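Local coordinates for protein peptidoglycan D,D-transpeptidase FtsI (Yersinia pestis, PDB 6SYN) that probably cross-links peptide stems of septal peptidoglycan during cell division, as a class B penicillin-binding protein with D,D-transpeptidase activity that beta-lactams acylate, at residues 201-206 with 240-245; 205-210 with 473-478; 456-461 with 478-483. All coordinates share one frame; numbering follows the deposited sequence.

Contact 1: residues 201-206 with 240-245; sequences KAESGT and RNRAIT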
# COMPACT_ATOMS: atom_id res chain seq x y z
N LYS A 201 12.44 8.52 8.79
CA LYS A 201 11.73 8.66 10.09
C LYS A 201 10.28 9.07 9.81
O LYS A 201 9.79 10.04 10.41
CB LYS A 201 12.47 9.66 10.99
CG LYS A 201 13.95 9.33 11.19
CD LYS A 201 14.59 10.06 12.36
CE LYS A 201 14.35 11.55 12.34
NZ LYS A 201 15.37 12.27 13.15
N ALA A 202 9.65 8.35 8.88
CA ALA A 202 8.28 8.58 8.38
C ALA A 202 7.28 7.93 9.34
O ALA A 202 7.63 6.95 10.00
CB ALA A 202 8.15 8.02 6.98
N GLU A 203 6.07 8.50 9.42
CA GLU A 203 4.93 7.93 10.18
C GLU A 203 4.59 6.56 9.59
O GLU A 203 4.38 5.61 10.38
CB GLU A 203 3.72 8.87 10.11
CG GLU A 203 2.60 8.47 11.05
CD GLU A 203 1.35 9.33 10.94
OE1 GLU A 203 1.48 10.54 10.68
OE2 GLU A 203 0.24 8.78 11.10
N SER A 204 4.55 6.46 8.27
CA SER A 204 4.26 5.22 7.53
C SER A 204 4.67 5.37 6.06
O SER A 204 5.09 6.47 5.66
CB SER A 204 2.80 4.83 7.67
OG SER A 204 2.00 5.36 6.63
N GLY A 205 4.58 4.28 5.32
CA GLY A 205 4.67 4.25 3.86
C GLY A 205 3.79 3.15 3.33
O GLY A 205 3.38 2.29 4.13
N THR A 206 3.46 3.19 2.04
CA THR A 206 2.82 2.05 1.34
C THR A 206 3.28 2.09 -0.12
O THR A 206 3.46 3.19 -0.68
CB THR A 206 1.30 2.00 1.58
OG1 THR A 206 0.64 1.60 0.38
CG2 THR A 206 0.71 3.31 2.06
N ARG A 240 -4.08 -2.44 10.54
CA ARG A 240 -4.93 -2.11 9.36
C ARG A 240 -4.02 -1.94 8.14
O ARG A 240 -2.91 -1.38 8.29
CB ARG A 240 -5.78 -0.86 9.62
CG ARG A 240 -5.03 0.46 9.53
CD ARG A 240 -5.90 1.67 9.80
NE ARG A 240 -5.11 2.79 10.30
CZ ARG A 240 -4.50 3.71 9.55
NH1 ARG A 240 -3.80 4.67 10.14
NH2 ARG A 240 -4.58 3.68 8.23
N ASN A 241 -4.50 -2.41 6.99
CA ASN A 241 -3.80 -2.34 5.68
C ASN A 241 -3.95 -0.91 5.15
O ASN A 241 -5.00 -0.61 4.55
CB ASN A 241 -4.38 -3.39 4.73
CG ASN A 241 -3.65 -3.48 3.40
OD1 ASN A 241 -2.79 -2.65 3.10
ND2 ASN A 241 -3.99 -4.48 2.61
N ARG A 242 -2.94 -0.07 5.37
CA ARG A 242 -2.97 1.38 5.00
C ARG A 242 -3.28 1.56 3.51
O ARG A 242 -3.90 2.56 3.17
CB ARG A 242 -1.65 2.06 5.38
CG ARG A 242 -1.47 2.27 6.88
CD ARG A 242 -0.21 3.06 7.20
NE ARG A 242 -0.15 3.52 8.59
CZ ARG A 242 -0.29 4.78 8.99
NH1 ARG A 242 -0.51 5.75 8.12
NH2 ARG A 242 -0.20 5.07 10.28
N ALA A 243 -2.88 0.60 2.66
CA ALA A 243 -3.05 0.66 1.18
C ALA A 243 -4.54 0.73 0.80
O ALA A 243 -4.83 1.28 -0.29
CB ALA A 243 -2.38 -0.53 0.54
N ILE A 244 -5.44 0.21 1.65
CA ILE A 244 -6.91 0.23 1.41
C ILE A 244 -7.64 1.10 2.46
O ILE A 244 -8.85 1.33 2.26
CB ILE A 244 -7.50 -1.20 1.35
CG1 ILE A 244 -7.15 -2.05 2.57
CG2 ILE A 244 -7.09 -1.88 0.05
CD1 ILE A 244 -8.07 -3.24 2.78
N THR A 245 -6.97 1.58 3.52
CA THR A 245 -7.67 2.33 4.61
C THR A 245 -7.18 3.78 4.70
O THR A 245 -8.03 4.67 4.86
CB THR A 245 -7.59 1.60 5.96
OG1 THR A 245 -6.26 1.70 6.47
CG2 THR A 245 -8.00 0.15 5.88

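Contact 2: residues 205-210 with 473-478; sequences GTAVLV and LVVVIN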
# COMPACT_ATOMS: atom_id res chain seq x y z
N GLY A 205 4.58 4.28 5.32
CA GLY A 205 4.67 4.25 3.86
C GLY A 205 3.79 3.15 3.33
O GLY A 205 3.38 2.29 4.13
N THR A 206 3.46 3.19 2.04
CA THR A 206 2.82 2.05 1.34
C THR A 206 3.28 2.09 -0.12
O THR A 206 3.46 3.19 -0.68
CB THR A 206 1.30 2.00 1.58
OG1 THR A 206 0.64 1.60 0.38
CG2 THR A 206 0.71 3.31 2.06
N ALA A 207 3.55 0.90 -0.66
CA ALA A 207 3.89 0.64 -2.08
C ALA A 207 2.86 -0.34 -2.64
O ALA A 207 2.66 -1.39 -2.01
CB ALA A 207 5.29 0.10 -2.19
N VAL A 208 2.21 0.03 -3.75
CA VAL A 208 1.29 -0.87 -4.50
C VAL A 208 1.86 -1.07 -5.91
O VAL A 208 2.19 -0.06 -6.56
CB VAL A 208 -0.15 -0.34 -4.52
CG1 VAL A 208 -1.09 -1.27 -5.27
CG2 VAL A 208 -0.67 -0.08 -3.12
N LEU A 209 1.97 -2.34 -6.33
CA LEU A 209 2.43 -2.77 -7.67
C LEU A 209 1.29 -3.55 -8.35
O LEU A 209 0.86 -4.58 -7.79
CB LEU A 209 3.66 -3.67 -7.50
CG LEU A 209 4.31 -4.13 -8.80
CD1 LEU A 209 5.11 -3.00 -9.43
CD2 LEU A 209 5.19 -5.34 -8.56
N VAL A 210 0.85 -3.08 -9.52
CA VAL A 210 -0.31 -3.65 -10.26
C VAL A 210 0.15 -4.04 -11.67
O VAL A 210 0.87 -3.26 -12.30
CB VAL A 210 -1.48 -2.66 -10.31
CG1 VAL A 210 -2.68 -3.23 -11.07
CG2 VAL A 210 -1.89 -2.22 -8.91
N LEU A 473 3.31 1.10 -10.58
CA LEU A 473 3.81 1.16 -9.18
C LEU A 473 3.46 2.53 -8.59
O LEU A 473 3.68 3.54 -9.28
CB LEU A 473 5.32 0.92 -9.16
CG LEU A 473 6.00 1.04 -7.80
CD1 LEU A 473 5.36 0.10 -6.78
CD2 LEU A 473 7.49 0.75 -7.92
N VAL A 474 2.91 2.53 -7.37
CA VAL A 474 2.76 3.73 -6.50
C VAL A 474 3.61 3.51 -5.24
O VAL A 474 3.66 2.38 -4.72
CB VAL A 474 1.28 4.00 -6.14
CG1 VAL A 474 1.14 5.06 -5.05
CG2 VAL A 474 0.45 4.36 -7.36
N VAL A 475 4.28 4.58 -4.80
CA VAL A 475 5.03 4.68 -3.52
C VAL A 475 4.66 6.03 -2.89
O VAL A 475 4.84 7.07 -3.56
CB VAL A 475 6.55 4.54 -3.76
CG1 VAL A 475 7.36 4.63 -2.48
CG2 VAL A 475 6.87 3.24 -4.49
N VAL A 476 4.10 6.00 -1.67
CA VAL A 476 3.79 7.20 -0.83
C VAL A 476 4.50 7.00 0.52
O VAL A 476 4.26 5.96 1.16
CB VAL A 476 2.27 7.43 -0.67
CG1 VAL A 476 1.55 6.23 -0.07
CG2 VAL A 476 1.97 8.68 0.14
N ILE A 477 5.37 7.94 0.91
CA ILE A 477 5.95 8.04 2.28
C ILE A 477 5.15 9.11 3.02
O ILE A 477 5.16 10.28 2.58
CB ILE A 477 7.45 8.38 2.28
CG1 ILE A 477 8.28 7.44 1.40
CG2 ILE A 477 7.99 8.44 3.70
CD1 ILE A 477 8.33 6.01 1.88
N ASN A 478 4.48 8.72 4.10
CA ASN A 478 3.60 9.61 4.90
C ASN A 478 4.44 10.20 6.04
O ASN A 478 4.89 9.43 6.91
CB ASN A 478 2.34 8.85 5.31
CG ASN A 478 1.63 9.45 6.50
OD1 ASN A 478 1.30 10.64 6.51
ND2 ASN A 478 1.38 8.63 7.51

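Contact 3: residues 456-461 with 478-483; sequences YLAYTA and NDPQAG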
# COMPACT_ATOMS: atom_id res chain seq x y z
N TYR A 456 4.19 16.45 5.09
CA TYR A 456 4.05 16.12 3.65
C TYR A 456 3.89 14.62 3.41
O TYR A 456 4.38 13.80 4.21
CB TYR A 456 5.24 16.69 2.87
CG TYR A 456 5.54 18.14 3.17
CD1 TYR A 456 4.78 19.16 2.61
CD2 TYR A 456 6.56 18.49 4.03
CE1 TYR A 456 5.05 20.49 2.88
CE2 TYR A 456 6.84 19.82 4.32
CZ TYR A 456 6.08 20.82 3.74
OH TYR A 456 6.35 22.13 4.02
N LEU A 457 3.17 14.29 2.33
CA LEU A 457 3.13 12.95 1.69
C LEU A 457 4.09 12.95 0.50
O LEU A 457 3.75 13.55 -0.54
CB LEU A 457 1.71 12.66 1.21
CG LEU A 457 0.63 12.64 2.28
CD1 LEU A 457 -0.75 12.61 1.65
CD2 LEU A 457 0.82 11.45 3.21
N ALA A 458 5.26 12.31 0.64
CA ALA A 458 6.24 12.12 -0.45
C ALA A 458 5.72 11.01 -1.37
O ALA A 458 5.65 9.85 -0.92
CB ALA A 458 7.61 11.80 0.11
N TYR A 459 5.36 11.39 -2.59
CA TYR A 459 4.74 10.54 -3.63
C TYR A 459 5.72 10.29 -4.78
O TYR A 459 6.44 11.22 -5.18
CB TYR A 459 3.53 11.23 -4.26
CG TYR A 459 2.21 11.09 -3.55
CD1 TYR A 459 1.48 9.91 -3.63
CD2 TYR A 459 1.64 12.15 -2.88
CE1 TYR A 459 0.24 9.79 -3.03
CE2 TYR A 459 0.40 12.04 -2.27
CZ TYR A 459 -0.30 10.86 -2.35
OH TYR A 459 -1.52 10.74 -1.75
N THR A 460 5.71 9.07 -5.32
CA THR A 460 6.18 8.76 -6.69
C THR A 460 5.31 7.62 -7.22
O THR A 460 5.29 6.55 -6.60
CB THR A 460 7.69 8.50 -6.73
OG1 THR A 460 8.34 9.76 -6.58
CG2 THR A 460 8.15 7.85 -8.01
N ALA A 461 4.59 7.89 -8.31
CA ALA A 461 3.75 6.92 -9.04
C ALA A 461 4.29 6.82 -10.46
O ALA A 461 4.92 7.79 -10.92
CB ALA A 461 2.31 7.36 -9.03
N ASN A 478 4.48 8.72 4.10
CA ASN A 478 3.60 9.61 4.90
C ASN A 478 4.44 10.20 6.04
O ASN A 478 4.89 9.43 6.91
CB ASN A 478 2.34 8.85 5.31
CG ASN A 478 1.63 9.45 6.50
OD1 ASN A 478 1.30 10.64 6.51
ND2 ASN A 478 1.38 8.63 7.51
N ASP A 479 4.68 11.52 5.96
CA ASP A 479 5.29 12.42 6.98
C ASP A 479 6.77 12.10 7.22
O ASP A 479 7.18 11.86 8.35
CB ASP A 479 4.49 12.40 8.29
CG ASP A 479 4.81 13.58 9.20
OD1 ASP A 479 5.50 14.51 8.74
OD2 ASP A 479 4.38 13.56 10.35
N PRO A 480 7.62 12.18 6.17
CA PRO A 480 9.07 12.10 6.34
C PRO A 480 9.60 13.27 7.18
O PRO A 480 9.30 14.40 6.84
CB PRO A 480 9.64 12.13 4.91
CG PRO A 480 8.54 12.74 4.07
CD PRO A 480 7.24 12.37 4.76
N GLN A 481 10.36 12.97 8.25
CA GLN A 481 10.79 13.95 9.29
C GLN A 481 12.32 13.95 9.47
O GLN A 481 12.77 14.35 10.55
CB GLN A 481 10.11 13.63 10.62
CG GLN A 481 8.68 14.13 10.74
CD GLN A 481 8.55 15.62 10.54
OE1 GLN A 481 9.51 16.38 10.66
NE2 GLN A 481 7.34 16.06 10.23
N ALA A 482 13.09 13.56 8.45
CA ALA A 482 14.57 13.42 8.56
C ALA A 482 15.31 14.46 7.69
O ALA A 482 16.55 14.37 7.63
CB ALA A 482 14.99 12.01 8.21
N GLY A 483 14.60 15.41 7.08
CA GLY A 483 15.23 16.53 6.34
C GLY A 483 14.58 16.76 4.99
O GLY A 483 13.84 17.75 4.87

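Contact 1: residues 201-206 with 240-245
A classic beta bulge opens the strand 204-211 of the transpeptidase domain, and the short helix 242-245 packs against it. At the bulge Glu203 and Ser204 both face Asn478 of the next strand; just before it, a Schellman motif with Lys201 as its positive-phi residue ends the preceding helix 183-199. The contact thus joins the beginning of a central strand to the N-terminal end of a helix.

Charge and polarity are concentrated on Arg242. Its CG stands anti to the carbonyl carbon (chi1 -73°) and the chain runs extended to NE, which carries the guanidinium along the strand to Ser204. Ser204 CB sits 3.2 Å above one face of that group, offset toward its rim, while Arg240 NH1 lies over the centre of the opposite face. Ser204 OG comes within 2.9 Å of Arg242 NH1, yet over the face, at an angle too poor for a hydrogen bond; OG has instead a weak hydrogen bond from Asn478 ND2. The arginine's stronger partner is Asp246, which forms salt bridges with both Arg242 and Arg240; this carboxylate probably offsets the repulsion between the two neighbouring cations. Glu203, extended beyond CG, adds a long salt bridge at the guanidinium edge, OE2 to Arg242 NH2 at 3.8 Å, with the two planes nearly perpendicular.

Van der Waals contact takes over deeper in. Thr206 OG1 meets Ala243 CB at 3.7 Å, beside Thr206 CG2, which approaches Arg242 CB.

Hydrogen bonds hold the helical partner in shape. Arg240 NH2 donates in its own guanidinium plane to Thr245 OG1 (3.1 Å, 168°). Asn241 is the N-cap: its OD1 accepts from Ala243 N at 3.3 Å, the donor standing 40° out of the carbonyl plane.

Contact 2: residues 205-210 with 473-478
Four backbone hydrogen bonds form the first shell where 205-210 runs antiparallel to 473-478, the short strand axes 4.7 Å apart. Thr206 and Val476 make one hydrogen-bonded pair, Val208 and Val474 the next. The straightest bond is Val476 N to Thr206 O (3.0 Å, 175°), with the donor nearly along the C=O axis; Val208 N reaches Val474 O at 2.9 Å but more bent (148°), within the carbonyl plane. At the non-hydrogen-bonded pairs the strands close up, and CA-H...O contacts fill the ladder, as from Ala207 CA to Val474 O at 3.2 Å.

Side chains form the second shell, divided between two faces. On the face of Thr206, Val208, Val474 and Val476, the branches of Thr206 and Val476 lie side by side, pointing the same way, CG2 to CG1 at 3.7 Å. Val476 puts CG1 in the crowded position between backbone N and carbonyl carbon (chi1 58°), which turns that methyl toward Thr206. On the other face Leu209 and Leu473 cross obliquely; both place CG anti to the backbone N, and Leu209 CD1 rests 3.9 Å from Leu473 CB. Leu473 CD1 reaches across to the partner backbone, beside Val208 O. Farther along, Ala207 CB meets Val475 CG2 at 4.2 Å. Gly205, without a side chain, pairs with Ile477 at a CA-CA distance of 4.3 Å.

This pair lies inside the five-stranded antiparallel sheet of the penicillin-binding transpeptidase fold, with 217-223 beyond the first strand and 455-464 beyond the second. Helix 492-505 covers the leucine face, through Phe495, Ile498, Met499 and Val502, while helix 370-381 packs on the valine face through Pro370, Leu373 and Ala374.

Contact 3: residues 456-461 with 478-483
The antiparallel pairing of strand 455-464 with 471-478 ends here, as the second chain leaves the sheet at Asn478 and turns into a loop. A single hydrogen bond joins the segments: Asp479 N donates to Tyr456 O at 2.9 Å, nearly along the C=O axis. Asp479 has a positive phi (68°), a bend that follows directly on the last bridge, Leu457 with Asn478.

Van der Waals contact lies beside this bond. Pro480 lays CD 3.2 Å from the same Tyr456 O, and its CG makes an apolar contact with Ala458 CB at 4.2 Å. Leu457 and Asn478 lie side by side, pointing the same way, with Leu457 CD2 3.4 Å from Asn478 OD1; that oxygen accepts a hydrogen bond from Lys445 NZ.

Polar links also steady the loop. Gln481 NE2 donates to Asp479 OD1 at 2.8 Å from above the carboxylate plane, and Asp479 OD2 forms a salt bridge with Arg455.

Tyr456 belongs to the pocket of the bound beta-lactam adduct, and its ring stacks on that of Tyr485, another pocket residue. Strand 455-464 lies between 471-478 and the edge strand 437-446, with helix 492-505 against Thr460.

All three contacts meet in one antiparallel sheet, and each is largely buried, though their settings differ. Contact 2 is the core: backbone bonding and aliphatic branches, nothing exposed. Contact 1 shares Gly205 and Thr206 with it but lies at the strand's N-terminal start, where the exposed Glu203 and two close arginines bring in charge. Contact 3 shares Asn478 with contact 2 and follows the partner strand into a loop whose far end is exposed; it is held by one strand-to-loop hydrogen bond and proline packing. Asn478 ties the three together, its N probably hydrogen-bonded to Ser204 O. Contact 3 holds a ligand-pocket residue, whereas the side chain of Val476 in contact 2 is about 11 Å from the ligand.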